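ABC sugar (Ribose) transporter, periplasmic substrate-binding subunit (PDB 3L49) probably binds a sugar in the periplasm, as the solute-binding subunit of an ABC transporter of the ribose type. Local coordinates at residues L129-F134 / P162-V167; P169-S174 / A197-P202; N178-L183 / T207-A212. All coordinates share one frame; numbering follows the deposited sequence.

Interaction 1: L129-F134 / P162-V167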
# COMPACT_ATOMS: atom_id res chain seq x y z
N LEU A 129 -10.07 -5.23 15.72
CA LEU A 129 -9.05 -4.22 15.97
C LEU A 129 -8.50 -3.68 14.65
O LEU A 129 -8.03 -4.46 13.82
CB LEU A 129 -7.93 -4.82 16.81
CG LEU A 129 -6.91 -3.83 17.38
CD1 LEU A 129 -7.60 -2.77 18.25
CD2 LEU A 129 -5.82 -4.57 18.16
N VAL A 130 -8.54 -2.36 14.47
CA VAL A 130 -8.18 -1.73 13.20
C VAL A 130 -7.02 -0.75 13.33
O VAL A 130 -7.07 0.17 14.14
CB VAL A 130 -9.41 -0.99 12.54
CG1 VAL A 130 -8.99 -0.11 11.36
CG2 VAL A 130 -10.45 -1.98 12.08
N PHE A 131 -5.99 -0.96 12.52
CA PHE A 131 -4.91 0.00 12.38
C PHE A 131 -5.19 0.92 11.20
O PHE A 131 -5.28 0.45 10.06
CB PHE A 131 -3.58 -0.73 12.19
CG PHE A 131 -3.02 -1.32 13.45
CD1 PHE A 131 -3.53 -2.51 13.96
CD2 PHE A 131 -1.98 -0.69 14.12
CE1 PHE A 131 -3.01 -3.06 15.12
CE2 PHE A 131 -1.46 -1.23 15.28
CZ PHE A 131 -1.97 -2.42 15.78
N ASN A 132 -5.32 2.21 11.47
CA ASN A 132 -5.68 3.20 10.45
C ASN A 132 -4.82 4.47 10.51
O ASN A 132 -5.33 5.58 10.70
CB ASN A 132 -7.18 3.53 10.54
CG ASN A 132 -7.70 4.30 9.34
OD1 ASN A 132 -7.14 4.22 8.24
ND2 ASN A 132 -8.76 5.05 9.55
N GLY A 133 -3.52 4.30 10.35
CA GLY A 133 -2.58 5.41 10.50
C GLY A 133 -2.09 6.00 9.19
O GLY A 133 -1.21 6.86 9.18
N PHE A 134 -2.67 5.53 8.08
CA PHE A 134 -2.19 5.92 6.75
C PHE A 134 -3.31 6.31 5.80
O PHE A 134 -3.15 6.23 4.58
CB PHE A 134 -1.33 4.79 6.15
CG PHE A 134 0.04 4.68 6.76
CD1 PHE A 134 0.29 3.74 7.76
CD2 PHE A 134 1.07 5.53 6.35
CE1 PHE A 134 1.56 3.64 8.34
CE2 PHE A 134 2.34 5.44 6.92
CZ PHE A 134 2.59 4.49 7.92
N PRO A 162 -10.64 2.95 20.33
CA PRO A 162 -10.35 3.64 19.08
C PRO A 162 -9.58 2.78 18.08
O PRO A 162 -9.18 1.66 18.38
CB PRO A 162 -9.48 4.82 19.53
CG PRO A 162 -8.77 4.32 20.75
CD PRO A 162 -9.57 3.16 21.33
N GLU A 163 -9.40 3.31 16.87
CA GLU A 163 -8.55 2.66 15.90
C GLU A 163 -7.13 3.01 16.24
O GLU A 163 -6.83 4.13 16.64
CB GLU A 163 -8.88 3.13 14.49
CG GLU A 163 -10.16 2.54 13.93
CD GLU A 163 -10.81 3.42 12.89
OE1 GLU A 163 -12.05 3.33 12.76
OE2 GLU A 163 -10.10 4.21 12.21
N LEU A 164 -6.25 2.02 16.09
CA LEU A 164 -4.85 2.19 16.40
C LEU A 164 -4.14 2.84 15.23
O LEU A 164 -4.63 2.80 14.10
CB LEU A 164 -4.23 0.84 16.74
CG LEU A 164 -4.86 0.23 18.00
CD1 LEU A 164 -4.18 -1.07 18.37
CD2 LEU A 164 -4.79 1.22 19.17
N ARG A 165 -3.01 3.48 15.51
CA ARG A 165 -2.22 4.13 14.47
C ARG A 165 -0.98 3.30 14.16
O ARG A 165 -0.06 3.23 14.98
CB ARG A 165 -1.81 5.55 14.88
CG ARG A 165 -2.55 6.66 14.14
CD ARG A 165 -3.87 7.02 14.81
NE ARG A 165 -4.87 7.44 13.83
CZ ARG A 165 -6.04 6.83 13.62
NH1 ARG A 165 -6.86 7.29 12.69
NH2 ARG A 165 -6.39 5.78 14.35
N ASP A 166 -0.97 2.66 12.99
CA ASP A 166 0.24 2.01 12.51
C ASP A 166 1.20 3.09 12.00
O ASP A 166 0.75 4.12 11.50
CB ASP A 166 -0.04 0.90 11.46
CG ASP A 166 -0.99 1.32 10.35
OD1 ASP A 166 -1.99 2.02 10.62
OD2 ASP A 166 -0.75 0.92 9.19
N VAL A 167 2.50 2.88 12.18
CA VAL A 167 3.49 3.94 11.93
C VAL A 167 4.70 3.49 11.12
O VAL A 167 4.93 2.30 10.94
CB VAL A 167 4.01 4.57 13.26
CG1 VAL A 167 2.87 5.21 14.07
CG2 VAL A 167 4.77 3.53 14.09
O HOH W 1 -9.66 -0.69 16.48
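Two backbone bonds, L164 N to V130 O and N132 N to L164 O, hold V130-N132 against the chain of 162-167, and F131 and L164 form a single beta bridge between them. The second bond is nearly straight (167° at the hydrogen, 2.8 Å from N132 N to L164 O). D166 CB points toward 129-134, its CG in the crowded position between backbone N and carbonyl carbon (chi1 48°). Its CB lies 3.7 Å from F131 CD2. At the tip, OD1 takes the N-H of G133 on its syn lone pair, with 2.8 Å between D166 OD1 and G133 N. OD2 sits 3.3 Å from F134 CD1 and accepts a further bond from the indole W199 NE1, so both carboxylate oxygens are held. An alanine here would remove both carboxylate oxygens, and with them the acceptors for G133 N and W199 NE1, which would probably loosen the loop 132-134 and the setting of the indole. L164 lays CB over one face of the F131 ring, a CH-pi contact 3.9 Å from the centroid, while L164 CD1 meets L129 CD1. Beyond V130, N132 ND2 donates to E163 OE2, and Y144 holds the other oxygen of E163. Such loops at the C-terminal ends of parallel strands line the ligand cleft of periplasmic binding proteins; here the side chain of F134 lies about 4 Å from a bound, unidentified ligand.

Interaction 2: P169-S174 / A197-P202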
# COMPACT_ATOMS: atom_id res chain seq x y z
N PRO A 169 8.93 4.95 11.14
CA PRO A 169 9.53 3.61 11.11
C PRO A 169 9.20 2.82 12.37
O PRO A 169 8.36 3.26 13.17
CB PRO A 169 11.03 3.90 11.00
CG PRO A 169 11.21 5.26 11.62
CD PRO A 169 9.85 5.92 11.76
N ASN A 170 9.86 1.66 12.54
CA ASN A 170 9.60 0.75 13.66
C ASN A 170 8.16 0.25 13.66
O ASN A 170 7.49 0.22 14.70
CB ASN A 170 9.98 1.39 15.01
CG ASN A 170 11.42 1.88 15.04
OD1 ASN A 170 11.67 3.07 15.22
ND2 ASN A 170 12.37 0.96 14.87
N THR A 171 7.71 -0.15 12.47
CA THR A 171 6.32 -0.54 12.22
C THR A 171 5.92 -1.80 12.98
O THR A 171 4.91 -1.80 13.70
CB THR A 171 6.10 -0.77 10.70
OG1 THR A 171 6.59 0.36 9.96
CG2 THR A 171 4.63 -0.98 10.40
N ILE A 172 6.74 -2.84 12.83
CA ILE A 172 6.47 -4.17 13.37
C ILE A 172 6.38 -4.17 14.89
O ILE A 172 5.43 -4.73 15.46
CB ILE A 172 7.55 -5.19 12.88
CG1 ILE A 172 7.45 -5.39 11.36
CG2 ILE A 172 7.44 -6.53 13.62
CD1 ILE A 172 8.41 -6.45 10.79
N GLN A 173 7.34 -3.53 15.55
CA GLN A 173 7.40 -3.50 17.01
C GLN A 173 6.34 -2.60 17.61
O GLN A 173 5.79 -2.92 18.66
CB GLN A 173 8.80 -3.11 17.50
CG GLN A 173 9.42 -1.89 16.86
CD GLN A 173 10.93 -1.92 16.87
OE1 GLN A 173 11.57 -1.62 15.86
NE2 GLN A 173 11.52 -2.29 18.01
N SER A 174 6.03 -1.50 16.93
CA SER A 174 4.97 -0.60 17.38
C SER A 174 3.61 -1.30 17.31
O SER A 174 2.77 -1.13 18.19
CB SER A 174 4.96 0.70 16.58
OG SER A 174 3.79 1.45 16.83
N ALA A 197 -5.22 -4.21 8.90
CA ALA A 197 -4.47 -3.03 8.44
C ALA A 197 -4.51 -2.91 6.92
O ALA A 197 -4.77 -3.89 6.22
CB ALA A 197 -3.04 -3.05 8.94
N CYS A 198 -4.24 -1.71 6.40
CA CYS A 198 -4.28 -1.47 4.95
C CYS A 198 -3.00 -1.97 4.28
O CYS A 198 -2.87 -1.91 3.05
CB CYS A 198 -4.53 0.01 4.63
SG CYS A 198 -3.14 1.13 5.01
N TRP A 199 -2.08 -2.48 5.08
CA TRP A 199 -0.84 -3.06 4.58
C TRP A 199 -0.26 -4.12 5.51
O TRP A 199 -0.62 -4.20 6.69
CB TRP A 199 0.19 -1.98 4.19
CG TRP A 199 0.73 -1.14 5.32
CD1 TRP A 199 0.02 -0.49 6.28
CD2 TRP A 199 2.10 -0.84 5.58
NE1 TRP A 199 0.86 0.18 7.13
CE2 TRP A 199 2.15 -0.01 6.72
CE3 TRP A 199 3.31 -1.19 4.95
CZ2 TRP A 199 3.34 0.46 7.26
CZ3 TRP A 199 4.50 -0.71 5.48
CH2 TRP A 199 4.50 0.10 6.63
N ASP A 200 0.63 -4.94 4.95
CA ASP A 200 1.23 -6.16 5.53
C ASP A 200 2.05 -6.00 6.79
O ASP A 200 1.93 -6.80 7.73
CB ASP A 200 2.21 -6.74 4.52
CG ASP A 200 1.70 -7.96 3.85
OD1 ASP A 200 0.76 -8.58 4.39
OD2 ASP A 200 2.23 -8.30 2.78
N VAL A 201 2.94 -5.01 6.75
CA VAL A 201 4.05 -4.88 7.70
C VAL A 201 3.62 -4.81 9.18
O VAL A 201 4.15 -5.59 9.98
CB VAL A 201 5.07 -3.79 7.22
CG1 VAL A 201 6.20 -3.59 8.21
CG2 VAL A 201 5.65 -4.17 5.86
N PRO A 202 2.63 -3.96 9.55
CA PRO A 202 2.16 -4.02 10.94
C PRO A 202 1.53 -5.36 11.35
O PRO A 202 1.60 -5.74 12.52
CB PRO A 202 1.11 -2.90 11.03
CG PRO A 202 0.72 -2.63 9.63
CD PRO A 202 1.91 -2.91 8.78
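Apolar contacts carry the meeting of 169-174 with 197-202, where the first turns of helices 171-185 and 200-212 come together. At the centre, the T171 methyl CG2, anti to the backbone N, reaches into the angle formed by W199, V201 and P202. T171 CG2 is 3.7 Å from W199 CZ2, the two side chains meeting tip to tip, and it is also 3.7 Å from P202 CD. V201 CG1 closes the third side, 3.8 Å from T171 CG2. I172 crosses V201 at about a right angle, with 3.8 Å between I172 CG1 and V201 CG1, and the same I172 CG1 rests 3.6 Å from the carbonyl V201 O. Within 197-202, P202 CD lies over one face of the W199 indole, 3.5 Å above its plane.

The polar bonds run elsewhere. T171 OG1, turned from the methyl, bonds to V167 O, which is consistent with holding the rotation that presents CG2. W199 NE1 has its partner in D166, and F134 and H17 also meet its ring. On the far side of T171, N170 ND2 donates to Q173 OE1 at 2.9 Å. A disulfide joins C198 to C140. With T171 and W199 each satisfied outside the pair, the two helix starts meet chiefly through methyl, methylene and ring carbons, and the W199 side chain, about 4 Å from the unidentified ligand, is packed, among others, by the T171 methyl and the P202 ring.

Interaction 3: N178-L183 / T207-A212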
# COMPACT_ATOMS: atom_id res chain seq x y z
N ASN A 178 1.28 -2.40 20.50
CA ASN A 178 -0.13 -2.01 20.50
C ASN A 178 -1.09 -3.18 20.71
O ASN A 178 -2.06 -3.08 21.47
CB ASN A 178 -0.48 -1.27 19.22
CG ASN A 178 0.10 0.12 19.17
OD1 ASN A 178 0.13 0.83 20.17
ND2 ASN A 178 0.55 0.52 17.99
N VAL A 179 -0.78 -4.30 20.05
CA VAL A 179 -1.61 -5.51 20.15
C VAL A 179 -1.54 -6.09 21.57
O VAL A 179 -2.57 -6.47 22.14
CB VAL A 179 -1.24 -6.55 19.06
CG1 VAL A 179 -1.97 -7.87 19.26
CG2 VAL A 179 -1.58 -6.01 17.69
N THR A 180 -0.33 -6.11 22.14
CA THR A 180 -0.09 -6.53 23.52
C THR A 180 -0.91 -5.70 24.52
O THR A 180 -1.52 -6.26 25.44
CB THR A 180 1.42 -6.47 23.86
OG1 THR A 180 2.19 -7.11 22.83
CG2 THR A 180 1.70 -7.17 25.20
N ASP A 181 -0.92 -4.38 24.34
CA ASP A 181 -1.75 -3.47 25.14
C ASP A 181 -3.22 -3.85 25.07
O ASP A 181 -3.90 -3.91 26.08
CB ASP A 181 -1.60 -2.02 24.64
CG ASP A 181 -0.23 -1.42 24.93
OD1 ASP A 181 0.59 -2.07 25.61
OD2 ASP A 181 0.02 -0.28 24.47
N MET A 182 -3.67 -4.15 23.85
CA MET A 182 -5.08 -4.39 23.58
C MET A 182 -5.54 -5.76 24.06
O MET A 182 -6.70 -5.92 24.45
CB MET A 182 -5.35 -4.20 22.08
CG MET A 182 -6.63 -3.43 21.75
SD MET A 182 -6.91 -1.84 22.56
CE MET A 182 -5.45 -0.91 22.13
N LEU A 183 -4.63 -6.73 24.06
CA LEU A 183 -4.90 -8.06 24.62
C LEU A 183 -4.97 -8.02 26.15
O LEU A 183 -5.67 -8.83 26.76
CB LEU A 183 -3.82 -9.06 24.19
CG LEU A 183 -3.80 -9.53 22.73
CD1 LEU A 183 -2.44 -10.12 22.37
CD2 LEU A 183 -4.91 -10.54 22.46
N THR A 207 0.72 -10.42 14.45
CA THR A 207 0.76 -11.88 14.46
C THR A 207 1.76 -12.41 15.49
O THR A 207 1.43 -13.30 16.27
CB THR A 207 1.12 -12.42 13.06
OG1 THR A 207 0.27 -11.79 12.09
CG2 THR A 207 0.93 -13.93 12.97
N GLN A 208 2.97 -11.83 15.49
CA GLN A 208 4.02 -12.19 16.45
C GLN A 208 3.55 -12.03 17.91
O GLN A 208 3.80 -12.92 18.74
CB GLN A 208 5.27 -11.36 16.20
CG GLN A 208 6.13 -11.85 15.03
CD GLN A 208 7.15 -10.81 14.57
OE1 GLN A 208 7.90 -11.04 13.61
NE2 GLN A 208 7.19 -9.67 15.26
N ALA A 209 2.86 -10.92 18.19
CA ALA A 209 2.29 -10.63 19.50
C ALA A 209 1.23 -11.63 19.96
O ALA A 209 1.25 -12.07 21.11
CB ALA A 209 1.70 -9.20 19.53
N LEU A 210 0.30 -11.98 19.06
CA LEU A 210 -0.75 -12.95 19.35
C LEU A 210 -0.17 -14.32 19.63
O LEU A 210 -0.64 -15.04 20.52
CB LEU A 210 -1.73 -13.07 18.16
CG LEU A 210 -2.65 -11.90 17.82
CD1 LEU A 210 -3.39 -12.20 16.52
CD2 LEU A 210 -3.63 -11.59 18.96
N GLN A 211 0.84 -14.67 18.84
CA GLN A 211 1.59 -15.90 19.00
C GLN A 211 2.25 -15.96 20.38
O GLN A 211 2.09 -16.94 21.11
CB GLN A 211 2.63 -16.00 17.89
CG GLN A 211 2.99 -17.40 17.50
CD GLN A 211 2.91 -17.62 16.01
OE1 GLN A 211 2.56 -18.71 15.56
NE2 GLN A 211 3.24 -16.59 15.23
N ALA A 212 2.95 -14.89 20.74
CA ALA A 212 3.57 -14.77 22.06
C ALA A 212 2.55 -14.79 23.22
O ALA A 212 2.88 -15.19 24.34
CB ALA A 212 4.44 -13.52 22.14
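Helices 171-185 and 200-212, two consecutive helices of an alpha/beta lobe, pack side by side here along 178-183 and 207-212. The axes of the two short segments approach to 9.0 Å and run in roughly the same direction, crossing at -42°. The backbones are nearest at T180 and A209, where the CA atoms are 6.2 Å apart. The small side chain of A209 is consistent with this close approach. A209 CB points at the other helix and touches V179 CG1 at 3.9 Å. It also lies 3.9 Å from T180 OG1, an approach of methyl to hydroxyl oxygen; that hydroxyl is bonded to Y176 O one turn back in its own helix.

The common direction follows from the right-handed crossovers of the Rossmann-like lobe of periplasmic binding proteins, in which parallel strand 194-197 links the two helices and both lie on one side of the sheet. Toward that sheet V179 also touches F131 of strand 126-131. Next along the helix from A209, the branched end of L210 takes over. L210 CD2 comes 3.9 Å from L183 CD2, and its distance to L183 CD1 is the same, so a single methyl rests against both branches of L183. The two leucine side chains cross at about a right angle. V179 CG1 lies 4.1 Å from the same L210 CD2.

All three contacts lie in one lobe, on the same side of the chain's centre. Interactions 2 and 3 use the same two helices, at their starts and farther along them, and I172 packs on Q208 between the two. Interaction 1 joins 129-134 to the loop before helix 171-185 and is the most polar, with backbone and carboxylate bonds; the other two are held by apolar packing. Interactions 1 and 2 are partly buried, border the unidentified ligand and touch through D166 and W199, whereas interaction 3 is buried but peripheral, its centre about 23 Å from the centre of the chain. M182 and N178 of its first helix nevertheless pack on L129, F131 and L164.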